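Long-range contacts in paenibacillus xanthan lyase (Paenibacillus, PDB 6F2P), which removes, by beta-elimination, the terminal mannose of xanthan side chains, as expected of a family 8 xanthan lyase: residues 494-499 with 647-652; 614-619 with 637-642; 658-663 with 677-682. All coordinates share one frame; numbering follows the deposited sequence.

Interaction 1: 494-499 with 647-652. With CA (calcium ion), chain B.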
loop_
_atom_site.group_PDB
_atom_site.type_symbol
_atom_site.label_atom_id
_atom_site.label_comp_id
_atom_site.label_asym_id
_atom_site.label_seq_id
_atom_site.Cartn_x
_atom_site.Cartn_y
_atom_site.Cartn_z
ATOM N N VAL A 494 -14.080 -2.491 -13.420
ATOM C CA VAL A 494 -14.117 -3.907 -13.740
ATOM C C VAL A 494 -13.631 -4.690 -12.532
ATOM O O VAL A 494 -12.586 -4.369 -11.955
ATOM C CB VAL A 494 -13.255 -4.250 -14.969
ATOM C CG1 VAL A 494 -13.330 -5.742 -15.272
ATOM C CG2 VAL A 494 -13.696 -3.426 -16.180
ATOM N N ALA A 495 -14.397 -5.706 -12.146
ATOM C CA ALA A 495 -14.032 -6.574 -11.033
ATOM C C ALA A 495 -13.812 -7.995 -11.541
ATOM O O ALA A 495 -14.682 -8.563 -12.208
ATOM C CB ALA A 495 -15.115 -6.548 -9.957
ATOM N N LEU A 496 -12.646 -8.557 -11.233
ATOM C CA LEU A 496 -12.310 -9.904 -11.665
ATOM C C LEU A 496 -11.928 -10.776 -10.488
ATOM O O LEU A 496 -11.285 -10.321 -9.540
ATOM C CB LEU A 496 -11.134 -9.885 -12.634
ATOM C CG LEU A 496 -11.255 -9.119 -13.949
ATOM C CD1 LEU A 496 -10.039 -9.427 -14.805
ATOM C CD2 LEU A 496 -12.543 -9.474 -14.677
ATOM N N GLY A 497 -12.309 -12.043 -10.562
ATOM C CA GLY A 497 -11.898 -12.999 -9.560
ATOM C C GLY A 497 -11.541 -14.315 -10.216
ATOM O O GLY A 497 -12.142 -14.704 -11.214
ATOM N N SER A 498 -10.550 -14.993 -9.655
ATOM C CA SER A 498 -10.168 -16.315 -10.108
ATOM C C SER A 498 -9.352 -16.938 -8.997
ATOM O O SER A 498 -9.054 -16.279 -7.998
ATOM C CB SER A 498 -9.296 -16.216 -11.350
ATOM O OG SER A 498 -8.027 -15.702 -10.990
ATOM N N GLY A 499 -8.976 -18.198 -9.178
ATOM C CA GLY A 499 -8.264 -18.935 -8.150
ATOM C C GLY A 499 -9.104 -19.140 -6.903
ATOM O O GLY A 499 -8.567 -19.393 -5.832
ATOM N N GLN A 647 -4.331 -11.144 -13.980
ATOM C CA GLN A 647 -5.655 -10.617 -14.263
ATOM C C GLN A 647 -5.455 -9.276 -14.933
ATOM O O GLN A 647 -4.839 -8.375 -14.366
ATOM C CB GLN A 647 -6.476 -10.465 -12.970
ATOM C CG GLN A 647 -6.773 -11.795 -12.298
ATOM C CD GLN A 647 -7.418 -11.647 -10.947
ATOM O OE1 GLN A 647 -6.787 -11.192 -9.988
ATOM N NE2 GLN A 647 -8.686 -12.037 -10.852
ATOM N N ALA A 648 -5.956 -9.141 -16.149
ATOM C CA ALA A 648 -5.660 -7.945 -16.917
ATOM C C ALA A 648 -6.869 -7.437 -17.694
ATOM O O ALA A 648 -7.639 -8.220 -18.266
ATOM C CB ALA A 648 -4.484 -8.194 -17.843
ATOM N N VAL A 649 -7.030 -6.117 -17.683
ATOM C CA VAL A 649 -8.123 -5.447 -18.367
ATOM C C VAL A 649 -7.591 -4.216 -19.098
ATOM O O VAL A 649 -6.761 -3.469 -18.566
ATOM C CB VAL A 649 -9.219 -5.021 -17.369
ATOM C CG1 VAL A 649 -10.325 -4.209 -18.070
ATOM C CG2 VAL A 649 -9.793 -6.232 -16.671
ATOM N N LYS A 650 -8.057 -4.025 -20.326
ATOM C CA LYS A 650 -7.717 -2.844 -21.108
ATOM C C LYS A 650 -8.986 -2.055 -21.423
ATOM O O LYS A 650 -9.968 -2.617 -21.891
ATOM C CB LYS A 650 -6.995 -3.242 -22.404
ATOM C CG LYS A 650 -6.851 -2.103 -23.426
ATOM C CD LYS A 650 -5.750 -2.384 -24.445
ATOM C CE LYS A 650 -5.475 -1.162 -25.341
ATOM N NZ LYS A 650 -4.247 -1.319 -26.200
ATOM N N GLU A 651 -8.971 -0.761 -21.139
ATOM C CA GLU A 651 -10.050 0.116 -21.562
ATOM C C GLU A 651 -9.647 0.661 -22.923
ATOM O O GLU A 651 -8.698 1.436 -23.022
ATOM C CB GLU A 651 -10.228 1.256 -20.565
ATOM C CG GLU A 651 -11.657 1.770 -20.435
ATOM C CD GLU A 651 -12.003 2.863 -21.444
ATOM O OE1 GLU A 651 -13.148 3.357 -21.391
ATOM O OE2 GLU A 651 -11.144 3.231 -22.282
ATOM N N THR A 652 -10.362 0.253 -23.966
ATOM C CA THR A 652 -9.926 0.516 -25.342
ATOM C C THR A 652 -10.161 1.938 -25.844
ATOM O O THR A 652 -9.627 2.320 -26.886
ATOM C CB THR A 652 -10.557 -0.473 -26.330
ATOM O OG1 THR A 652 -11.986 -0.335 -26.300
ATOM C CG2 THR A 652 -10.160 -1.904 -25.971
HETATM CA CA CA B . -14.917 4.068 -20.224
#

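Interaction 2: 614-619 with 637-642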
loop_
_atom_site.group_PDB
_atom_site.type_symbol
_atom_site.label_atom_id
_atom_site.label_comp_id
_atom_site.label_asym_id
_atom_site.label_seq_id
_atom_site.Cartn_x
_atom_site.Cartn_y
_atom_site.Cartn_z
ATOM N N SER A 614 -14.300 -18.510 -10.341
ATOM C CA SER A 614 -13.965 -17.207 -10.893
ATOM C C SER A 614 -15.211 -16.362 -11.065
ATOM O O SER A 614 -16.330 -16.870 -11.010
ATOM C CB SER A 614 -13.257 -17.363 -12.249
ATOM O OG SER A 614 -14.155 -17.690 -13.302
ATOM N N TYR A 615 -15.015 -15.067 -11.270
ATOM C CA TYR A 615 -16.114 -14.183 -11.613
ATOM C C TYR A 615 -15.560 -13.024 -12.413
ATOM O O TYR A 615 -14.353 -12.764 -12.401
ATOM C CB TYR A 615 -16.840 -13.665 -10.359
ATOM C CG TYR A 615 -15.981 -12.822 -9.429
ATOM C CD1 TYR A 615 -15.710 -11.487 -9.717
ATOM C CD2 TYR A 615 -15.456 -13.359 -8.254
ATOM C CE1 TYR A 615 -14.922 -10.723 -8.884
ATOM C CE2 TYR A 615 -14.671 -12.595 -7.404
ATOM C CZ TYR A 615 -14.403 -11.278 -7.728
ATOM O OH TYR A 615 -13.619 -10.507 -6.898
ATOM N N SER A 616 -16.455 -12.331 -13.101
ATOM C CA SER A 616 -16.134 -11.057 -13.711
ATOM C C SER A 616 -17.421 -10.266 -13.836
ATOM O O SER A 616 -18.470 -10.826 -14.151
ATOM C CB SER A 616 -15.490 -11.250 -15.083
ATOM O OG SER A 616 -16.406 -11.811 -16.002
ATOM N N TYR A 617 -17.343 -8.972 -13.549
ATOM C CA TYR A 617 -18.459 -8.057 -13.767
ATOM C C TYR A 617 -17.924 -6.638 -13.859
ATOM O O TYR A 617 -16.778 -6.376 -13.471
ATOM C CB TYR A 617 -19.522 -8.178 -12.662
ATOM C CG TYR A 617 -19.052 -7.843 -11.259
ATOM C CD1 TYR A 617 -18.376 -8.782 -10.491
ATOM C CD2 TYR A 617 -19.316 -6.600 -10.689
ATOM C CE1 TYR A 617 -17.952 -8.487 -9.202
ATOM C CE2 TYR A 617 -18.900 -6.296 -9.396
ATOM C CZ TYR A 617 -18.215 -7.245 -8.662
ATOM O OH TYR A 617 -17.788 -6.962 -7.384
ATOM N N VAL A 618 -18.750 -5.733 -14.373
ATOM C CA VAL A 618 -18.337 -4.359 -14.604
ATOM C C VAL A 618 -19.366 -3.429 -14.007
ATOM O O VAL A 618 -20.539 -3.498 -14.367
ATOM C CB VAL A 618 -18.266 -4.038 -16.111
ATOM C CG1 VAL A 618 -18.000 -2.565 -16.321
ATOM C CG2 VAL A 618 -17.215 -4.891 -16.804
ATOM N N LEU A 619 -18.939 -2.558 -13.098
ATOM C CA LEU A 619 -19.846 -1.571 -12.535
ATOM C C LEU A 619 -19.961 -0.397 -13.491
ATOM O O LEU A 619 -18.951 0.164 -13.929
ATOM C CB LEU A 619 -19.365 -1.093 -11.166
ATOM C CG LEU A 619 -19.369 -2.143 -10.059
ATOM C CD1 LEU A 619 -18.911 -1.534 -8.727
ATOM C CD2 LEU A 619 -20.750 -2.774 -9.925
ATOM N N ILE A 637 -14.239 -2.019 -22.498
ATOM C CA ILE A 637 -13.151 -2.767 -21.856
ATOM C C ILE A 637 -12.952 -4.147 -22.480
ATOM O O ILE A 637 -13.887 -4.735 -23.022
ATOM C CB ILE A 637 -13.362 -2.933 -20.328
ATOM C CG1 ILE A 637 -14.647 -3.713 -20.047
ATOM C CG2 ILE A 637 -13.374 -1.577 -19.622
ATOM C CD1 ILE A 637 -14.411 -5.152 -19.644
ATOM N N SER A 638 -11.730 -4.664 -22.398
ATOM C CA SER A 638 -11.449 -6.017 -22.862
ATOM C C SER A 638 -10.630 -6.774 -21.838
ATOM O O SER A 638 -9.542 -6.355 -21.461
ATOM C CB SER A 638 -10.735 -5.996 -24.204
ATOM O OG SER A 638 -11.591 -5.433 -25.177
ATOM N N ILE A 639 -11.164 -7.890 -21.372
ATOM C CA ILE A 639 -10.460 -8.670 -20.379
ATOM C C ILE A 639 -9.429 -9.510 -21.111
ATOM O O ILE A 639 -9.776 -10.368 -21.919
ATOM C CB ILE A 639 -11.442 -9.511 -19.539
ATOM C CG1 ILE A 639 -12.335 -8.573 -18.717
ATOM C CG2 ILE A 639 -10.702 -10.458 -18.622
ATOM C CD1 ILE A 639 -13.549 -9.234 -18.120
ATOM N N LEU A 640 -8.159 -9.221 -20.850
ATOM C CA LEU A 640 -7.062 -9.862 -21.556
ATOM C C LEU A 640 -6.801 -11.235 -20.982
ATOM O O LEU A 640 -6.421 -12.159 -21.707
ATOM C CB LEU A 640 -5.793 -9.010 -21.465
ATOM C CG LEU A 640 -5.955 -7.565 -21.947
ATOM C CD1 LEU A 640 -4.646 -6.807 -21.854
ATOM C CD2 LEU A 640 -6.508 -7.510 -23.363
ATOM N N GLU A 641 -6.999 -11.352 -19.672
ATOM C CA GLU A 641 -6.801 -12.603 -18.954
ATOM C C GLU A 641 -7.454 -12.487 -17.602
ATOM O O GLU A 641 -7.488 -11.410 -17.016
ATOM C CB GLU A 641 -5.312 -12.895 -18.757
ATOM C CG GLU A 641 -5.012 -14.207 -18.036
ATOM C CD GLU A 641 -3.535 -14.547 -18.042
ATOM O OE1 GLU A 641 -3.144 -15.551 -17.407
ATOM O OE2 GLU A 641 -2.760 -13.809 -18.684
ATOM N N ASN A 642 -7.982 -13.600 -17.114
ATOM C CA ASN A 642 -8.478 -13.677 -15.753
ATOM C C ASN A 642 -8.179 -15.064 -15.196
ATOM O O ASN A 642 -9.030 -15.959 -15.222
ATOM C CB ASN A 642 -9.969 -13.373 -15.723
ATOM C CG ASN A 642 -10.562 -13.522 -14.347
ATOM O OD1 ASN A 642 -9.870 -13.383 -13.343
ATOM N ND2 ASN A 642 -11.851 -13.823 -14.293
#

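Interaction 3: 658-663 with 677-682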
loop_
_atom_site.group_PDB
_atom_site.type_symbol
_atom_site.label_atom_id
_atom_site.label_comp_id
_atom_site.label_asym_id
_atom_site.label_seq_id
_atom_site.Cartn_x
_atom_site.Cartn_y
_atom_site.Cartn_z
ATOM N N GLY A 658 -4.596 -2.228 -17.209
ATOM C CA GLY A 658 -4.190 -2.564 -15.856
ATOM C C GLY A 658 -3.914 -4.055 -15.766
ATOM O O GLY A 658 -4.658 -4.869 -16.330
ATOM N N ILE A 659 -2.838 -4.424 -15.073
ATOM C CA ILE A 659 -2.491 -5.831 -14.909
ATOM C C ILE A 659 -2.017 -6.158 -13.499
ATOM O O ILE A 659 -1.152 -5.472 -12.964
ATOM C CB ILE A 659 -1.343 -6.236 -15.833
ATOM C CG1 ILE A 659 -1.603 -5.787 -17.275
ATOM C CG2 ILE A 659 -1.100 -7.741 -15.730
ATOM C CD1 ILE A 659 -0.446 -6.059 -18.220
ATOM N N ASN A 660 -2.571 -7.214 -12.905
ATOM C CA ASN A 660 -2.022 -7.763 -11.675
ATOM C C ASN A 660 -1.300 -9.092 -11.936
ATOM O O ASN A 660 -1.882 -10.023 -12.492
ATOM C CB ASN A 660 -3.113 -7.946 -10.620
ATOM C CG ASN A 660 -3.663 -6.619 -10.093
ATOM O OD1 ASN A 660 -2.966 -5.602 -10.082
ATOM N ND2 ASN A 660 -4.920 -6.635 -9.641
ATOM N N PHE A 661 -0.029 -9.159 -11.544
ATOM C CA PHE A 661 0.776 -10.371 -11.654
ATOM C C PHE A 661 0.880 -11.074 -10.298
ATOM O O PHE A 661 1.371 -10.491 -9.324
ATOM C CB PHE A 661 2.185 -10.023 -12.128
ATOM C CG PHE A 661 2.263 -9.577 -13.560
ATOM C CD1 PHE A 661 2.338 -10.506 -14.586
ATOM C CD2 PHE A 661 2.292 -8.231 -13.883
ATOM C CE1 PHE A 661 2.426 -10.102 -15.915
ATOM C CE2 PHE A 661 2.381 -7.821 -15.203
ATOM C CZ PHE A 661 2.451 -8.759 -16.218
ATOM N N TRP A 662 0.450 -12.332 -10.245
ATOM C CA TRP A 662 0.320 -13.056 -8.976
ATOM C C TRP A 662 1.518 -13.915 -8.564
ATOM O O TRP A 662 1.614 -14.329 -7.406
ATOM C CB TRP A 662 -0.942 -13.922 -8.995
ATOM C CG TRP A 662 -2.195 -13.113 -9.026
ATOM C CD1 TRP A 662 -3.067 -12.993 -10.066
ATOM C CD2 TRP A 662 -2.711 -12.292 -7.972
ATOM N NE1 TRP A 662 -4.098 -12.151 -9.724
ATOM C CE2 TRP A 662 -3.903 -11.710 -8.442
ATOM C CE3 TRP A 662 -2.286 -12.001 -6.671
ATOM C CZ2 TRP A 662 -4.673 -10.850 -7.660
ATOM C CZ3 TRP A 662 -3.052 -11.150 -5.897
ATOM C CH2 TRP A 662 -4.229 -10.581 -6.395
ATOM N N ASN A 663 2.424 -14.190 -9.498
ATOM C CA ASN A 663 3.518 -15.117 -9.228
ATOM C C ASN A 663 4.899 -14.492 -9.366
ATOM O O ASN A 663 5.090 -13.527 -10.109
ATOM C CB ASN A 663 3.414 -16.345 -10.134
ATOM C CG ASN A 663 2.092 -17.073 -9.984
ATOM O OD1 ASN A 663 1.380 -17.286 -10.962
ATOM N ND2 ASN A 663 1.757 -17.463 -8.756
ATOM N N LYS A 677 5.755 -10.725 -8.710
ATOM C CA LYS A 677 4.458 -10.202 -8.296
ATOM C C LYS A 677 4.483 -8.688 -8.461
ATOM O O LYS A 677 5.445 -8.035 -8.059
ATOM C CB LYS A 677 4.165 -10.553 -6.834
ATOM C CG LYS A 677 4.111 -12.040 -6.553
ATOM C CD LYS A 677 4.123 -12.325 -5.056
ATOM C CE LYS A 677 4.142 -13.822 -4.785
ATOM N NZ LYS A 677 3.844 -14.117 -3.365
ATOM N N ALA A 678 3.438 -8.132 -9.060
ATOM C CA ALA A 678 3.438 -6.712 -9.363
ATOM C C ALA A 678 2.058 -6.238 -9.749
ATOM O O ALA A 678 1.247 -7.005 -10.259
ATOM C CB ALA A 678 4.400 -6.438 -10.494
ATOM N N SER A 679 1.787 -4.967 -9.512
ATOM C CA SER A 679 0.611 -4.347 -10.087
ATOM C C SER A 679 1.117 -3.343 -11.121
ATOM O O SER A 679 2.011 -2.545 -10.840
ATOM C CB SER A 679 -0.208 -3.661 -9.009
ATOM O OG SER A 679 -1.420 -3.173 -9.546
ATOM N N VAL A 680 0.578 -3.407 -12.332
ATOM C CA VAL A 680 1.114 -2.623 -13.438
ATOM C C VAL A 680 -0.005 -1.935 -14.202
ATOM O O VAL A 680 -1.073 -2.519 -14.395
ATOM C CB VAL A 680 1.894 -3.528 -14.402
ATOM C CG1 VAL A 680 2.463 -2.735 -15.566
ATOM C CG2 VAL A 680 2.990 -4.258 -13.645
ATOM N N MET A 681 0.224 -0.691 -14.617
ATOM C CA MET A 681 -0.738 0.015 -15.454
ATOM C C MET A 681 -0.026 0.748 -16.591
ATOM O O MET A 681 1.004 1.375 -16.373
ATOM C CB MET A 681 -1.597 0.966 -14.616
ATOM C CG MET A 681 -2.643 1.732 -15.411
ATOM S SD MET A 681 -4.021 2.348 -14.406
ATOM C CE MET A 681 -4.961 0.839 -14.230
ATOM N N THR A 682 -0.565 0.639 -17.806
ATOM C CA THR A 682 0.025 1.285 -18.978
ATOM C C THR A 682 -0.925 2.305 -19.605
ATOM O O THR A 682 -2.143 2.121 -19.613
ATOM C CB THR A 682 0.436 0.254 -20.061
ATOM O OG1 THR A 682 -0.735 -0.357 -20.623
ATOM C CG2 THR A 682 1.356 -0.834 -19.478
#

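Interaction 1: 494-499 with 647-652
Val494 and Val649 meet tip to tip: CG1 of Val494 lies 3.8 Å from CG2 of Val649, and the other two methyls pair alongside. Both CB atoms point to the opposite strand; with CG1 anti to the backbone N and CG2 beside it in each, CG1 of one meets CG2 of the other. Leu496 crosses Val649 obliquely, its CD1 reaching to 3.7 Å from Val649 CG2. Beyond it Gln647 slides past Leu496 in the opposing direction, an extended chain whose NE2 comes 3.7 Å from Leu496 CB and also 3.7 Å from Ser498 OG. The two strands run nearly antiparallel at 157°, but their axes are 8.4 Å apart and no clear hydrogen bond links them: two sheets lie face to face here, one of the super-sandwich domain and one of the C-terminal beta-sandwich domain of the lyase family 8 fold. The carboxamide of Gln647 is buried and gripped at both ends. OE1 takes hydrogen bonds from Ser485 and the indole NE1 of Trp662, while NE2 gives them to Asn642 OD1 and Lys483 O, which together fix its rotation. Further along the strand Glu651 takes no part in the apolar contact; its OE1 binds a calcium ion at 2.2 Å, and OE2 accepts from the backbone N of Leu654. Asp490, Asp491, Glu492 and Gln636 complete the protein ligands, the first three coming from the turn that leads into strand 493-501.

Interaction 2: 614-619 with 637-642
Strands 614-619 and 637-642 run at 155° to each other with axes 9.6 Å apart, so they face one another from separate sheets and share no backbone bonds. At one end Val618 and Ile637 reach toward each other, CG2 of Val618 lying 4.0 Å from CD1 of Ile637. The Ile637 CG1 branch sits between the backbone N and the carbonyl carbon, the crowded position (chi1 61°), and from there carries CD1 across to the valine. In the middle Ile639 comes over Ser616, bringing its CD1 to 4.1 Å from the serine CB; Leu496 of the neighbouring strand touches both residues. The far end is polar. Asn642 extends its amide with CG anti to the backbone N, and ND2 makes a weak hydrogen bond to Tyr615 O, 3.3 Å long and bent to 130° at the hydrogen. The same ND2 also donates to Gly497 O, while OD1 receives NE2 of Gln647. Tyr615 itself turns its ring to the opposite side of its sheet, where the hydroxyl meets Lys484 NZ, leaving its carbonyl as the atom nearest Asn642. Between Ile639 and Asn642 a classic beta bulge, with Leu640 and Glu641 both opposite Ala648, interrupts the alternation of strand 637-642, the outermost strand of its sheet. Methyl groups therefore fill the seam between the sheets near the calcium site, about 6 Å from the Ile637 side chain to the ion, whereas at the partly exposed end one asparagine amide spans the gap, held by Gly497 O and Gln647 NE2 as well, so the weak bond to Tyr615 O does not position it alone.

Interaction 3: 658-663 with 677-682
Phe661 O takes two hydrogen bonds, from Ala678 N (3.1 Å) and the indole NE1 of Trp456, and a weaker CA-H...O contact from Lys677. The amide of Ala678 approaches in the carbonyl plane, on a lone pair, with a C=O...N angle of 133°. Phe661 N returns the pairing to Ala678 O at 2.8 Å, almost along the C=O axis. One hydrogen-bonded pair further on, Ile659 N meets Val680 O at 2.7 Å and Val680 N meets Ile659 O at 2.8 Å, giving the regular antiparallel pattern in which Asn660 and Ser679 form the non-hydrogen-bonded pair between. Their side chains supply a bond of their own: Ser679 OG, anti to its backbone N, donates to Asn660 OD1 at 2.9 Å, nearly head-on to the carbonyl. The other end of that carboxamide, ND2, binds Ser485 OG and, weakly, Ser469 O, so the buried amide is turned by partners on both sides. On the reverse face Val680 crosses Phe661 obliquely, its CG2 at the ring edge, 3.9 Å from CE2 of Phe661. Ile659 CG2 lies over one face of the same ring, toward the rim. At the strand ends the extended Lys677 chain runs alongside Trp662 O, its CG 3.5 Å from that oxygen. This pair lies inside the seven-stranded sheet of the C-terminal beta-sandwich domain, with 646-651 next to 656-661 and 688-694 next to 678-684. Asn660, Ser679 and Met681 turn to strand 466-474 of the super-sandwich sheet, while Ile659 and Phe661 pack on strand 672-674 of the partner sheet.

In the fold
Followed from the N terminus, strand 493-501 comes first, and its contact with 647-652 in interaction 1 closes a loop of 147 residues. Nested in that loop is interaction 2, a short closure over 17 residues that include helix 625-633. Interaction 3 follows in series, closing over 13 residues that hold strands 667-669 and 672-674; none of the three cross. Strands 493-501 and 613-621 are neighbours in the nine-stranded sheet, and 637-642, 646-651, 656-661 and 678-684 succeed one another across the seven-stranded one. Interactions 1 and 2 thus hold the super-sandwich sheet face to face with that of the family 8 C-terminal beta-sandwich domain, while interaction 3 pairs two inner strands of the second sheet.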